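Local coordinates for protein zonadhesin (PDB 5FX8) that is a putative cell-wall adhesin, represented here by its N-terminal part with two cohesin-like domains, that may mediate cell-cell interaction, at residues C[195-200]-C[223-229]; C[6-12]-C[23-29]. One frame throughout, in Å; residues are numbered along the deposited sequence.

Interaction 1. Residues C[195-200]-C[223-229]; sequences VKYAVG and SGEWIPI
Residues 195-200 form a beta strand, most extended at 196-198 (phi/psi near -150/160), and 223-229 run back along them, the end-to-end directions 155° apart. Lys196 faces Pro228 in a non-hydrogen-bonded pair (CA-CA 4.0 Å) and Tyr197 faces Ile227 in a hydrogen-bonded one (5.3 Å). Backbone hydrogen bonds fix this register: Tyr197 N to Ile227 O 2.9 Å, Ile227 N to Tyr197 O 2.8 Å, Ile229 N to Val195 O 2.8 Å. Toward Gly200 a water replaces direct pairing, accepting from Val199 N and Glu225 N, both at 2.9 Å. Strand 227-228 is the outermost, within this chain, of a five-stranded antiparallel sheet in the second cohesin-like domain. On one face Lys196 (chi1 p, then all t) extends over the Trp226 indole (chi1 m, chi2 125°): NZ lies 3.6 Å from the five-membered ring centroid (cation-pi) and CE 3.6 Å from the six-membered one (CH-pi). On the other, Tyr197 (chi1 p) takes Ile227 CB over its ring and meets Ile229 at the edge (Tyr197 CD1 to Ile229 CG1 3.7 Å).

Interaction 2. Residues C[6-12]-C[23-29]; sequences DITVVSE and DWFVVSF
An antiparallel strand pair of the first cohesin-like domain brings 6-11 against 25-29, axes 4.5 Å apart at closest and 163° between directions. Thr8-Ser28 and Val10-Val26 are hydrogen-bonded pairs; Ile7-Phe29, Val9-Val27 and Ser11-Phe25 are non-hydrogen-bonded. The bond Thr8 N-Ser28 O is 3.1 Å, Ser28 N-Thr8 O and Val26 N-Val10 O 2.9 Å; Val10 N-Val26 O is weak (3.3 Å). Beyond the last bridge, as Glu12 turns off the strand, its N bonds to Trp24 O (2.7 Å).

One face is mostly apolar. Ile7 (m, t) sets CG1 3.8 Å from CD2 of Phe29 (chi1 m); Val9 (t) meets Val27 (t) CG2 to CG2 at 4.2 Å and Phe25 (chi1 m) CG1 to CD2 at 3.9 Å. Phe129 and Phe131 pack over it. At its polar end Ser11 (t) donates from OG to Asp23 (m) OD2 at 2.9 Å, shared with Tyr20 N and Arg13. Glu12 (t, t) OE1, 3.3 Å from Trp24 CB, salt-bridges Arg308; Trp24 (chi1 m) makes cation-pi contacts with Lys113 and Arg308. On the other face Val10 (m) CG2 lies 4.0 Å from Val26 (t) CB. Thr8 (p) OG1 (2.7 Å) and Ser28 (m) OG (2.9 Å) share a water that also donates to Val26 O (2.9 Å).

Both contacts are antiparallel strand pairs, but they belong to different cohesin-like domains and share no element; their centres lie 34 Å apart and their nearest atoms about 18 Å. Interaction 2 is the closer to the chain centre and the more regular, with five beta bridges, half its residues buried and none exposed. Interaction 1 lies farther out, where a short strand borders its sheet. Each has a largely apolar face: Phe129 and Phe131 pack on that of interaction 2; in interaction 1 Tyr197 and Ile229 meet Phe251, Val195 and Ile229 meet Phe240, and Ile227 stays exposed. The other faces differ: lysine over tryptophan in interaction 1, small hydroxyls bridged by water beside valines in interaction 2.

Interaction 1. Residues C[195-200]-C[223-229]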
ATOM      1  N   VAL C 195     -17.920  25.906 -29.741  1.00 27.24           N
ATOM      2  CA  VAL C 195     -18.507  25.390 -28.509  1.00 23.11           C
ATOM      3  C   VAL C 195     -17.455  25.509 -27.416  1.00 22.46           C
ATOM      4  O   VAL C 195     -16.302  25.125 -27.615  1.00 24.03           O
ATOM      5  CB  VAL C 195     -18.975  23.933 -28.681  1.00 25.57           C
ATOM      6  CG1 VAL C 195     -19.796  23.479 -27.490  1.00 21.83           C
ATOM      7  CG2 VAL C 195     -19.784  23.777 -29.941  1.00 26.00           C
ATOM      8  N   LYS C 196     -17.833  26.072 -26.282  1.00 20.17           N
ATOM      9  CA  LYS C 196     -16.862  26.395 -25.253  1.00 22.44           C
ATOM     10  C   LYS C 196     -17.561  26.316 -23.904  1.00 21.96           C
ATOM     11  O   LYS C 196     -18.785  26.218 -23.821  1.00 21.36           O
ATOM     12  CB  LYS C 196     -16.232  27.776 -25.494  1.00 18.69           C
ATOM     13  CG  LYS C 196     -17.219  28.910 -25.442  1.00 22.43           C
ATOM     14  CD  LYS C 196     -16.609  30.257 -25.737  1.00 22.64           C
ATOM     15  CE  LYS C 196     -17.672  31.326 -25.638  1.00 26.14           C
ATOM     16  NZ  LYS C 196     -17.178  32.682 -25.964  1.00 25.75           N
ATOM     17  N   TYR C 197     -16.773  26.321 -22.838  1.00 18.50           N
ATOM     18  CA  TYR C 197     -17.366  26.299 -21.515  1.00 17.61           C
ATOM     19  C   TYR C 197     -16.471  27.076 -20.571  1.00 19.46           C
ATOM     20  O   TYR C 197     -15.321  27.370 -20.874  1.00 21.20           O
ATOM     21  CB  TYR C 197     -17.603  24.867 -21.014  1.00 18.49           C
ATOM     22  CG  TYR C 197     -16.371  24.167 -20.480  1.00 19.75           C
ATOM     23  CD1 TYR C 197     -15.505  23.488 -21.329  1.00 17.98           C
ATOM     24  CD2 TYR C 197     -16.084  24.177 -19.122  1.00 18.46           C
ATOM     25  CE1 TYR C 197     -14.381  22.858 -20.847  1.00 19.27           C
ATOM     26  CE2 TYR C 197     -14.975  23.555 -18.629  1.00 16.82           C
ATOM     27  CZ  TYR C 197     -14.113  22.887 -19.490  1.00 23.67           C
ATOM     28  OH  TYR C 197     -12.992  22.253 -18.979  1.00 15.86           O
ATOM     29  N   ALA C 198     -17.027  27.423 -19.421  1.00 22.23           N
ATOM     30  CA  ALA C 198     -16.285  28.107 -18.391  1.00 21.31           C
ATOM     31  C   ALA C 198     -16.874  27.711 -17.057  1.00 21.45           C
ATOM     32  O   ALA C 198     -18.021  27.289 -16.972  1.00 21.56           O
ATOM     33  CB  ALA C 198     -16.347  29.617 -18.573  1.00 24.32           C
ATOM     34  N   VAL C 199     -16.079  27.854 -16.007  1.00 21.18           N
ATOM     35  CA  VAL C 199     -16.525  27.598 -14.648  1.00 21.87           C
ATOM     36  C   VAL C 199     -16.172  28.820 -13.815  1.00 26.89           C
ATOM     37  O   VAL C 199     -14.993  29.152 -13.674  1.00 34.29           O
ATOM     38  CB  VAL C 199     -15.882  26.336 -14.051  1.00 23.48           C
ATOM     39  CG1 VAL C 199     -16.498  26.022 -12.724  1.00 25.72           C
ATOM     40  CG2 VAL C 199     -16.031  25.152 -14.973  1.00 19.54           C
ATOM     41  N   GLY C 200     -17.180  29.492 -13.275  1.00 25.64           N
ATOM     42  CA  GLY C 200     -16.972  30.673 -12.468  1.00 28.71           C
ATOM     43  C   GLY C 200     -17.499  30.468 -11.064  1.00 30.42           C
ATOM     44  O   GLY C 200     -18.404  29.669 -10.835  1.00 27.55           O
ATOM     45  N   SER C 223     -14.457  35.082 -12.022  1.00 65.92           N
ATOM     46  CA  SER C 223     -15.033  34.487 -13.215  1.00 53.09           C
ATOM     47  C   SER C 223     -14.044  33.495 -13.814  1.00 53.74           C
ATOM     48  O   SER C 223     -12.867  33.451 -13.447  1.00 66.95           O
ATOM     49  CB  SER C 223     -15.380  35.578 -14.218  1.00 46.77           C
ATOM     50  OG  SER C 223     -14.288  36.470 -14.369  1.00 48.60           O
ATOM     51  N   GLY C 224     -14.522  32.684 -14.733  1.00 44.01           N
ATOM     52  CA  GLY C 224     -13.724  31.603 -15.270  1.00 40.68           C
ATOM     53  C   GLY C 224     -12.941  32.013 -16.495  1.00 41.51           C
ATOM     54  O   GLY C 224     -12.711  33.194 -16.763  1.00 44.69           O
ATOM     55  N   GLU C 225     -12.539  31.010 -17.258  1.00 40.22           N
ATOM     56  CA  GLU C 225     -11.881  31.218 -18.536  1.00 40.76           C
ATOM     57  C   GLU C 225     -12.595  30.378 -19.580  1.00 37.95           C
ATOM     58  O   GLU C 225     -12.854  29.192 -19.352  1.00 33.30           O
ATOM     59  CB  GLU C 225     -10.404  30.843 -18.456  1.00 44.97           C
ATOM     60  CG  GLU C 225      -9.574  31.302 -19.638  1.00 55.69           C
ATOM     61  CD  GLU C 225      -8.131  31.615 -19.256  1.00 70.88           C
ATOM     62  OE1 GLU C 225      -7.834  31.712 -18.044  1.00 75.42           O
ATOM     63  OE2 GLU C 225      -7.291  31.772 -20.169  1.00 68.62           O
ATOM     64  N   TRP C 226     -12.911  30.986 -20.720  1.00 32.97           N
ATOM     65  CA  TRP C 226     -13.517  30.235 -21.804  1.00 27.32           C
ATOM     66  C   TRP C 226     -12.566  29.162 -22.314  1.00 26.84           C
ATOM     67  O   TRP C 226     -11.421  29.443 -22.669  1.00 28.85           O
ATOM     68  CB  TRP C 226     -13.908  31.162 -22.944  1.00 33.17           C
ATOM     69  CG  TRP C 226     -15.150  31.985 -22.720  1.00 31.12           C
ATOM     70  CD1 TRP C 226     -15.253  33.333 -22.814  1.00 32.03           C
ATOM     71  CD2 TRP C 226     -16.452  31.507 -22.385  1.00 28.26           C
ATOM     72  NE1 TRP C 226     -16.530  33.728 -22.566  1.00 30.07           N
ATOM     73  CE2 TRP C 226     -17.293  32.627 -22.301  1.00 25.49           C
ATOM     74  CE3 TRP C 226     -16.992  30.242 -22.152  1.00 25.92           C
ATOM     75  CZ2 TRP C 226     -18.636  32.528 -21.994  1.00 25.15           C
ATOM     76  CZ3 TRP C 226     -18.324  30.142 -21.854  1.00 24.37           C
ATOM     77  CH2 TRP C 226     -19.135  31.279 -21.769  1.00 23.78           C
ATOM     78  N   ILE C 227     -13.056  27.930 -22.369  1.00 25.52           N
ATOM     79  CA  ILE C 227     -12.284  26.767 -22.779  1.00 22.14           C
ATOM     80  C   ILE C 227     -13.004  26.126 -23.960  1.00 22.18           C
ATOM     81  O   ILE C 227     -14.125  25.642 -23.813  1.00 21.41           O
ATOM     82  CB  ILE C 227     -12.120  25.767 -21.622  1.00 23.04           C
ATOM     83  CG1 ILE C 227     -11.366  26.419 -20.471  1.00 22.09           C
ATOM     84  CG2 ILE C 227     -11.409  24.499 -22.070  1.00 19.97           C
ATOM     85  CD1 ILE C 227     -11.435  25.631 -19.230  1.00 20.79           C
ATOM     86  N   PRO C 228     -12.411  26.091 -25.142  1.00 22.76           N
ATOM     87  CA  PRO C 228     -13.088  25.478 -26.281  1.00 18.65           C
ATOM     88  C   PRO C 228     -13.245  23.976 -26.093  1.00 20.80           C
ATOM     89  O   PRO C 228     -12.531  23.329 -25.328  1.00 29.10           O
ATOM     90  CB  PRO C 228     -12.162  25.806 -27.454  1.00 20.27           C
ATOM     91  CG  PRO C 228     -10.829  26.011 -26.848  1.00 19.92           C
ATOM     92  CD  PRO C 228     -11.036  26.512 -25.460  1.00 22.91           C
ATOM     93  N   ILE C 229     -14.210  23.425 -26.806  1.00 19.31           N
ATOM     94  CA  ILE C 229     -14.553  22.020 -26.741  1.00 18.65           C
ATOM     95  C   ILE C 229     -14.376  21.478 -28.152  1.00 22.42           C
ATOM     96  O   ILE C 229     -15.049  21.931 -29.081  1.00 23.13           O
ATOM     97  CB  ILE C 229     -15.987  21.811 -26.240  1.00 21.21           C
ATOM     98  CG1 ILE C 229     -16.140  22.204 -24.778  1.00 19.02           C
ATOM     99  CG2 ILE C 229     -16.439  20.403 -26.436  1.00 22.19           C
ATOM    100  CD1 ILE C 229     -17.550  22.064 -24.313  1.00 17.26           C
TER
HETATM  101  O   HOH W   1     -16.096  23.784 -30.621  1.00 28.61           O
HETATM  102  O   HOH W   2     -13.266  28.288 -16.767  1.00 27.30           O

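Interaction 2. Residues C[6-12]-C[23-29]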
ATOM      1  N   ASP C   6     -56.095  50.054 -18.740  1.00 33.89           N
ATOM      2  CA  ASP C   6     -54.970  49.502 -18.013  1.00 27.04           C
ATOM      3  C   ASP C   6     -53.788  49.377 -18.954  1.00 26.39           C
ATOM      4  O   ASP C   6     -53.965  49.254 -20.168  1.00 23.16           O
ATOM      5  CB  ASP C   6     -55.306  48.141 -17.424  1.00 28.06           C
ATOM      6  CG  ASP C   6     -54.445  47.826 -16.276  1.00 29.34           C
ATOM      7  OD1 ASP C   6     -53.724  48.757 -15.851  1.00 36.18           O
ATOM      8  OD2 ASP C   6     -54.504  46.686 -15.789  1.00 29.36           O
ATOM      9  N   ILE C   7     -52.588  49.431 -18.373  1.00 23.71           N
ATOM     10  CA  ILE C   7     -51.330  49.170 -19.063  1.00 24.25           C
ATOM     11  C   ILE C   7     -50.500  48.246 -18.167  1.00 27.30           C
ATOM     12  O   ILE C   7     -50.127  48.625 -17.050  1.00 30.02           O
ATOM     13  CB  ILE C   7     -50.559  50.464 -19.388  1.00 24.73           C
ATOM     14  CG1 ILE C   7     -51.390  51.396 -20.266  1.00 26.96           C
ATOM     15  CG2 ILE C   7     -49.292  50.161 -20.131  1.00 20.05           C
ATOM     16  CD1 ILE C   7     -50.737  52.744 -20.531  1.00 24.55           C
ATOM     17  N   THR C   8     -50.233  47.030 -18.637  1.00 22.36           N
ATOM     18  CA  THR C   8     -49.551  46.032 -17.832  1.00 22.68           C
ATOM     19  C   THR C   8     -48.207  45.682 -18.447  1.00 23.21           C
ATOM     20  O   THR C   8     -47.998  45.829 -19.650  1.00 25.62           O
ATOM     21  CB  THR C   8     -50.396  44.770 -17.677  1.00 22.57           C
ATOM     22  OG1 THR C   8     -50.584  44.144 -18.950  1.00 21.69           O
ATOM     23  CG2 THR C   8     -51.734  45.134 -17.102  1.00 23.51           C
ATOM     24  N   VAL C   9     -47.285  45.244 -17.599  1.00 22.34           N
ATOM     25  CA  VAL C   9     -45.964  44.819 -18.025  1.00 22.09           C
ATOM     26  C   VAL C   9     -45.628  43.529 -17.305  1.00 23.27           C
ATOM     27  O   VAL C   9     -45.679  43.468 -16.074  1.00 32.29           O
ATOM     28  CB  VAL C   9     -44.896  45.871 -17.733  1.00 22.79           C
ATOM     29  CG1 VAL C   9     -43.590  45.358 -18.231  1.00 25.27           C
ATOM     30  CG2 VAL C   9     -45.243  47.162 -18.399  1.00 23.61           C
ATOM     31  N   VAL C  10     -45.305  42.497 -18.062  1.00 24.53           N
ATOM     32  CA  VAL C  10     -44.852  41.233 -17.509  1.00 24.37           C
ATOM     33  C   VAL C  10     -43.690  40.754 -18.358  1.00 25.00           C
ATOM     34  O   VAL C  10     -43.382  41.320 -19.409  1.00 27.23           O
ATOM     35  CB  VAL C  10     -45.952  40.158 -17.468  1.00 25.63           C
ATOM     36  CG1 VAL C  10     -47.150  40.670 -16.733  1.00 26.22           C
ATOM     37  CG2 VAL C  10     -46.329  39.744 -18.854  1.00 24.96           C
ATOM     38  N   SER C  11     -43.044  39.701 -17.881  1.00 25.18           N
ATOM     39  CA  SER C  11     -41.938  39.081 -18.588  1.00 25.21           C
ATOM     40  C   SER C  11     -42.493  38.054 -19.556  1.00 24.05           C
ATOM     41  O   SER C  11     -43.331  37.237 -19.176  1.00 25.23           O
ATOM     42  CB  SER C  11     -40.981  38.415 -17.602  1.00 26.46           C
ATOM     43  OG  SER C  11     -40.061  37.580 -18.270  1.00 26.56           O
ATOM     44  N   GLU C  12     -42.036  38.102 -20.807  1.00 23.18           N
ATOM     45  CA  GLU C  12     -42.441  37.073 -21.756  1.00 24.47           C
ATOM     46  C   GLU C  12     -41.951  35.700 -21.311  1.00 25.09           C
ATOM     47  O   GLU C  12     -42.617  34.689 -21.555  1.00 30.63           O
ATOM     48  CB  GLU C  12     -41.937  37.424 -23.158  1.00 20.12           C
ATOM     49  CG  GLU C  12     -42.301  36.428 -24.238  1.00 22.18           C
ATOM     50  CD  GLU C  12     -42.230  36.986 -25.678  1.00 24.91           C
ATOM     51  OE1 GLU C  12     -41.210  37.577 -26.090  1.00 18.51           O
ATOM     52  OE2 GLU C  12     -43.226  36.826 -26.403  1.00 26.06           O
ATOM     53  N   ASP C  23     -34.827  40.035 -20.360  1.00 20.50           N
ATOM     54  CA  ASP C  23     -36.087  39.499 -20.827  1.00 21.60           C
ATOM     55  C   ASP C  23     -36.775  40.417 -21.829  1.00 21.65           C
ATOM     56  O   ASP C  23     -36.544  41.628 -21.869  1.00 23.52           O
ATOM     57  CB  ASP C  23     -37.008  39.256 -19.649  1.00 20.52           C
ATOM     58  CG  ASP C  23     -36.608  38.057 -18.857  1.00 26.44           C
ATOM     59  OD1 ASP C  23     -35.740  37.293 -19.343  1.00 27.20           O
ATOM     60  OD2 ASP C  23     -37.181  37.862 -17.771  1.00 29.05           O
ATOM     61  N   TRP C  24     -37.616  39.805 -22.660  1.00 20.92           N
ATOM     62  CA  TRP C  24     -38.649  40.522 -23.386  1.00 19.28           C
ATOM     63  C   TRP C  24     -39.792  40.822 -22.426  1.00 21.30           C
ATOM     64  O   TRP C  24     -40.301  39.917 -21.758  1.00 18.67           O
ATOM     65  CB  TRP C  24     -39.185  39.704 -24.558  1.00 16.97           C
ATOM     66  CG  TRP C  24     -38.265  39.478 -25.693  1.00 18.92           C
ATOM     67  CD1 TRP C  24     -37.576  38.339 -25.971  1.00 19.74           C
ATOM     68  CD2 TRP C  24     -37.961  40.394 -26.750  1.00 20.66           C
ATOM     69  NE1 TRP C  24     -36.835  38.495 -27.114  1.00 18.47           N
ATOM     70  CE2 TRP C  24     -37.061  39.748 -27.616  1.00 20.11           C
ATOM     71  CE3 TRP C  24     -38.341  41.706 -27.035  1.00 19.56           C
ATOM     72  CZ2 TRP C  24     -36.544  40.368 -28.741  1.00 19.01           C
ATOM     73  CZ3 TRP C  24     -37.824  42.320 -28.146  1.00 16.34           C
ATOM     74  CH2 TRP C  24     -36.940  41.657 -28.985  1.00 18.34           C
ATOM     75  N   PHE C  25     -40.191  42.094 -22.368  1.00 21.40           N
ATOM     76  CA  PHE C  25     -41.296  42.567 -21.549  1.00 19.54           C
ATOM     77  C   PHE C  25     -42.513  42.811 -22.425  1.00 21.46           C
ATOM     78  O   PHE C  25     -42.487  43.676 -23.303  1.00 23.10           O
ATOM     79  CB  PHE C  25     -40.917  43.849 -20.829  1.00 21.17           C
ATOM     80  CG  PHE C  25     -39.857  43.666 -19.807  1.00 27.44           C
ATOM     81  CD1 PHE C  25     -38.523  43.630 -20.170  1.00 22.42           C
ATOM     82  CD2 PHE C  25     -40.191  43.527 -18.468  1.00 24.10           C
ATOM     83  CE1 PHE C  25     -37.548  43.460 -19.211  1.00 24.33           C
ATOM     84  CE2 PHE C  25     -39.209  43.361 -17.512  1.00 24.90           C
ATOM     85  CZ  PHE C  25     -37.888  43.330 -17.884  1.00 21.70           C
ATOM     86  N   VAL C  26     -43.572  42.051 -22.178  1.00 21.81           N
ATOM     87  CA  VAL C  26     -44.850  42.221 -22.856  1.00 18.16           C
ATOM     88  C   VAL C  26     -45.520  43.466 -22.286  1.00 21.61           C
ATOM     89  O   VAL C  26     -46.006  43.445 -21.153  1.00 25.89           O
ATOM     90  CB  VAL C  26     -45.723  40.982 -22.651  1.00 18.55           C
ATOM     91  CG1 VAL C  26     -47.038  41.112 -23.355  1.00 20.27           C
ATOM     92  CG2 VAL C  26     -44.988  39.790 -23.134  1.00 19.46           C
ATOM     93  N   VAL C  27     -45.540  44.553 -23.048  1.00 19.95           N
ATOM     94  CA  VAL C  27     -46.213  45.785 -22.639  1.00 19.67           C
ATOM     95  C   VAL C  27     -47.596  45.806 -23.280  1.00 18.40           C
ATOM     96  O   VAL C  27     -47.711  46.031 -24.483  1.00 18.01           O
ATOM     97  CB  VAL C  27     -45.414  47.026 -23.041  1.00 18.11           C
ATOM     98  CG1 VAL C  27     -46.143  48.255 -22.615  1.00 20.85           C
ATOM     99  CG2 VAL C  27     -44.081  47.004 -22.406  1.00 19.61           C
ATOM    100  N   SER C  28     -48.649  45.617 -22.485  1.00 19.92           N
ATOM    101  CA  SER C  28     -50.012  45.411 -22.971  1.00 18.80           C
ATOM    102  C   SER C  28     -50.897  46.628 -22.726  1.00 21.14           C
ATOM    103  O   SER C  28     -51.004  47.111 -21.600  1.00 19.95           O
ATOM    104  CB  SER C  28     -50.641  44.199 -22.299  1.00 18.45           C
ATOM    105  OG  SER C  28     -49.924  43.037 -22.628  1.00 21.80           O
ATOM    106  N   PHE C  29     -51.571  47.085 -23.770  1.00 25.97           N
ATOM    107  CA  PHE C  29     -52.476  48.229 -23.683  1.00 21.34           C
ATOM    108  C   PHE C  29     -53.896  47.696 -23.772  1.00 19.90           C
ATOM    109  O   PHE C  29     -54.338  47.282 -24.838  1.00 25.93           O
ATOM    110  CB  PHE C  29     -52.181  49.248 -24.783  1.00 19.23           C
ATOM    111  CG  PHE C  29     -50.817  49.852 -24.686  1.00 20.17           C
ATOM    112  CD1 PHE C  29     -49.732  49.250 -25.300  1.00 19.89           C
ATOM    113  CD2 PHE C  29     -50.608  50.996 -23.947  1.00 21.34           C
ATOM    114  CE1 PHE C  29     -48.472  49.782 -25.202  1.00 17.02           C
ATOM    115  CE2 PHE C  29     -49.356  51.547 -23.854  1.00 20.39           C
ATOM    116  CZ  PHE C  29     -48.282  50.932 -24.485  1.00 21.57           C
TER
HETATM  117  O   HOH W   3     -48.586  42.688 -20.062  1.00 21.31           O